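Local coordinates for protein exported gluconolactonase (Xanthomonas campestris pv. campestris, PDB 3DR2) that is a calcium-binding six-bladed beta-propeller of the SMP-30 family that hydrolyses gluconolactone, probably to gluconate, at residues Leu82-Gly90 and Val100-Ala108. Residues are numbered along the deposited sequence; the frame is centred on the assembly and turned at random.
Sequences LDATAFTNG and VHCEHGRRA
The imidazole of His101 meets Leu82 obliquely: Leu82 CD1 reaches His101 NE2 at 3.6 Å, coming from the opposite direction, and methyl CG2 of Thr88 packs against His101 CB, just short of the ring. Over one face of the ring, offset toward its rim, lies a water that also joins Glu103 OE2 to Thr88 OG1. Both ring nitrogens are held from outside, by Ser112 and Asn91, which fixes the rotation of the imidazole. At the Phe87 ring, Gly105 CA sits at the edge, near its plane; further back, Phe87 CB packs against His104 CB. The amide of Asn89 stands 74° from the plane of the His104 imidazole, with Asn89 OD1 3.1 Å from His104 NE2; His104 ND1 bonds Gln158 O.

Strands 88-93 and 99-103 form a beta hairpin, the first two strands of a four-stranded propeller blade, and Thr88 and Glu103 are a non-hydrogen-bonded antiparallel pair. The backbone hydrogen bond from Asn89 N to Cys102 O is short and nearly straight (2.7 Å, 175°), and Cys102 N donates another to Gly90 O. Past the strand ends, two more backbone hydrogen bonds join the loops, His104 N to Phe87 O and Gly105 N to Ala86 O, both donors standing above the carbonyl plane. Ala86 is the centre of an inverse gamma turn, and Ala86 CB lies 3.5 Å from Glu103 OE1.

That carboxylate takes a two-nitrogen, side-on salt bridge from Arg106, NE to Glu103 OE1 at 2.7 Å and NH1 to Glu103 OE2, both on the syn side; the bend of the arginine at chi3 (-78°) swings the guanidinium back to it. A second water links Glu103 OE1 to Ala86 N, and Thr110 OG1 also bonds OE2. The Phe87 side chain approaches a bound calcium ion to about 4 Å, near it without being among its listed ligands.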
loop_
_atom_site.group_PDB
_atom_site.type_symbol
_atom_site.label_atom_id
_atom_site.label_comp_id
_atom_site.label_asym_id
_atom_site.label_seq_id
_atom_site.Cartn_x
_atom_site.Cartn_y
_atom_site.Cartn_z
ATOM N N LEU A 82 2.838 9.377 -11.556
ATOM C CA LEU A 82 4.037 8.545 -11.456
ATOM C C LEU A 82 3.593 7.235 -10.816
ATOM O O LEU A 82 2.969 7.247 -9.760
ATOM C CB LEU A 82 5.101 9.222 -10.585
ATOM C CG LEU A 82 5.725 10.495 -11.154
ATOM C CD1 LEU A 82 6.677 11.102 -10.140
ATOM C CD2 LEU A 82 6.460 10.170 -12.437
ATOM N N ASP A 83 3.914 6.111 -11.453
ATOM C CA ASP A 83 3.498 4.807 -10.948
ATOM C C ASP A 83 4.669 3.940 -10.483
ATOM O O ASP A 83 5.808 4.121 -10.929
ATOM C CB ASP A 83 2.705 4.073 -12.040
ATOM C CG ASP A 83 1.871 2.923 -11.495
ATOM O OD1 ASP A 83 1.210 3.096 -10.444
ATOM O OD2 ASP A 83 1.860 1.850 -12.134
ATOM N N ALA A 84 4.373 3.007 -9.579
ATOM C CA ALA A 84 5.368 2.087 -9.026
ATOM C C ALA A 84 6.612 2.838 -8.570
ATOM O O ALA A 84 7.744 2.466 -8.898
ATOM C CB ALA A 84 5.737 1.032 -10.069
ATOM N N THR A 85 6.392 3.888 -7.787
ATOM C CA THR A 85 7.477 4.731 -7.295
ATOM C C THR A 85 8.349 4.069 -6.231
ATOM O O THR A 85 7.974 3.052 -5.637
ATOM C CB THR A 85 6.925 6.004 -6.676
ATOM O OG1 THR A 85 6.308 5.678 -5.426
ATOM C CG2 THR A 85 5.885 6.633 -7.588
ATOM N N ALA A 86 9.520 4.657 -6.008
ATOM C CA ALA A 86 10.438 4.170 -4.994
ATOM C C ALA A 86 10.041 4.872 -3.694
ATOM O O ALA A 86 10.835 5.587 -3.072
ATOM C CB ALA A 86 11.888 4.509 -5.377
ATOM N N PHE A 87 8.784 4.677 -3.313
ATOM C CA PHE A 87 8.227 5.251 -2.098
ATOM C C PHE A 87 8.370 6.762 -2.000
ATOM O O PHE A 87 8.946 7.288 -1.046
ATOM C CB PHE A 87 8.842 4.577 -0.868
ATOM C CG PHE A 87 8.611 3.098 -0.823
ATOM C CD1 PHE A 87 9.568 2.216 -1.316
ATOM C CD2 PHE A 87 7.409 2.587 -0.347
ATOM C CE1 PHE A 87 9.326 0.844 -1.336
ATOM C CE2 PHE A 87 7.158 1.220 -0.364
ATOM C CZ PHE A 87 8.116 0.346 -0.859
ATOM N N THR A 88 7.836 7.456 -2.998
ATOM C CA THR A 88 7.870 8.909 -3.030
ATOM C C THR A 88 6.976 9.456 -1.919
ATOM O O THR A 88 5.851 8.981 -1.726
ATOM C CB THR A 88 7.386 9.426 -4.392
ATOM O OG1 THR A 88 8.258 8.929 -5.410
ATOM C CG2 THR A 88 7.399 10.947 -4.436
ATOM N N ASN A 89 7.489 10.446 -1.196
ATOM C CA ASN A 89 6.775 11.068 -0.084
ATOM C C ASN A 89 6.462 12.524 -0.431
ATOM O O ASN A 89 5.501 12.800 -1.142
ATOM C CB ASN A 89 7.636 10.977 1.190
ATOM C CG ASN A 89 6.865 11.337 2.455
ATOM O OD1 ASN A 89 7.289 11.007 3.571
ATOM N ND2 ASN A 89 5.738 12.017 2.292
ATOM N N GLY A 90 7.282 13.455 0.045
ATOM C CA GLY A 90 7.025 14.851 -0.254
ATOM C C GLY A 90 7.140 15.223 -1.727
ATOM O O GLY A 90 7.916 14.622 -2.471
ATOM N N VAL A 100 9.416 18.229 -8.085
ATOM C CA VAL A 100 10.584 17.708 -7.384
ATOM C C VAL A 100 10.017 16.783 -6.313
ATOM O O VAL A 100 8.930 17.037 -5.787
ATOM C CB VAL A 100 11.437 18.831 -6.757
ATOM C CG1 VAL A 100 12.134 19.623 -7.868
ATOM C CG2 VAL A 100 10.568 19.755 -5.923
ATOM N N HIS A 101 10.750 15.719 -5.991
ATOM C CA HIS A 101 10.265 14.716 -5.043
ATOM C C HIS A 101 11.257 14.222 -4.000
ATOM O O HIS A 101 12.467 14.235 -4.218
ATOM C CB HIS A 101 9.807 13.467 -5.807
ATOM C CG HIS A 101 9.070 13.757 -7.076
ATOM N ND1 HIS A 101 7.724 14.057 -7.105
ATOM C CD2 HIS A 101 9.491 13.789 -8.363
ATOM C CE1 HIS A 101 7.348 14.260 -8.355
ATOM N NE2 HIS A 101 8.400 14.103 -9.139
ATOM N N CYS A 102 10.705 13.756 -2.880
ATOM C CA CYS A 102 11.472 13.139 -1.803
ATOM C C CYS A 102 11.140 11.665 -1.965
ATOM O O CYS A 102 9.962 11.297 -1.956
ATOM C CB CYS A 102 10.975 13.586 -0.432
ATOM S SG CYS A 102 11.545 15.202 0.073
ATOM N N GLU A 103 12.153 10.820 -2.121
ATOM C CA GLU A 103 11.906 9.394 -2.291
ATOM C C GLU A 103 12.550 8.559 -1.191
ATOM O O GLU A 103 13.775 8.545 -1.044
ATOM C CB GLU A 103 12.406 8.929 -3.664
ATOM C CG GLU A 103 11.613 9.528 -4.822
ATOM C CD GLU A 103 12.017 8.970 -6.177
ATOM O OE1 GLU A 103 12.547 7.844 -6.217
ATOM O OE2 GLU A 103 11.784 9.648 -7.202
ATOM N N HIS A 104 11.714 7.872 -0.413
ATOM C CA HIS A 104 12.207 7.029 0.677
ATOM C C HIS A 104 13.033 5.876 0.127
ATOM O O HIS A 104 14.066 5.519 0.690
ATOM C CB HIS A 104 11.051 6.416 1.479
ATOM C CG HIS A 104 10.402 7.341 2.462
ATOM N ND1 HIS A 104 9.485 6.894 3.389
ATOM C CD2 HIS A 104 10.520 8.676 2.663
ATOM C CE1 HIS A 104 9.064 7.913 4.118
ATOM N NE2 HIS A 104 9.676 9.006 3.697
ATOM N N GLY A 105 12.553 5.289 -0.965
ATOM C CA GLY A 105 13.228 4.158 -1.574
ATOM C C GLY A 105 14.608 4.449 -2.126
ATOM O O GLY A 105 15.584 3.790 -1.749
ATOM N N ARG A 106 14.700 5.416 -3.032
ATOM C CA ARG A 106 15.992 5.759 -3.606
ATOM C C ARG A 106 16.804 6.614 -2.637
ATOM O O ARG A 106 17.977 6.907 -2.890
ATOM C CB ARG A 106 15.812 6.476 -4.955
ATOM C CG ARG A 106 15.420 5.516 -6.082
ATOM C CD ARG A 106 15.647 6.101 -7.468
ATOM N NE ARG A 106 14.602 7.041 -7.858
ATOM C CZ ARG A 106 14.524 7.612 -9.057
ATOM N NH1 ARG A 106 13.534 8.450 -9.330
ATOM N NH2 ARG A 106 15.440 7.349 -9.984
ATOM N N ARG A 107 16.173 6.991 -1.525
ATOM C CA ARG A 107 16.803 7.806 -0.483
ATOM C C ARG A 107 17.446 9.027 -1.128
ATOM O O ARG A 107 18.646 9.271 -0.996
ATOM C CB ARG A 107 17.834 6.955 0.276
ATOM C CG ARG A 107 17.183 5.775 0.996
ATOM C CD ARG A 107 18.169 4.717 1.476
ATOM N NE ARG A 107 19.099 5.212 2.489
ATOM C CZ ARG A 107 20.002 4.456 3.107
ATOM N NH1 ARG A 107 20.096 3.164 2.822
ATOM N NH2 ARG A 107 20.820 4.992 4.001
ATOM N N ALA A 108 16.624 9.813 -1.814
ATOM C CA ALA A 108 17.136 10.973 -2.517
ATOM C C ALA A 108 16.070 11.964 -2.920
ATOM O O ALA A 108 14.881 11.759 -2.674
ATOM C CB ALA A 108 17.876 10.505 -3.761
HETATM O O HOH W 1 10.742 6.436 -7.967
HETATM O O HOH W 2 9.153 10.075 -7.685
#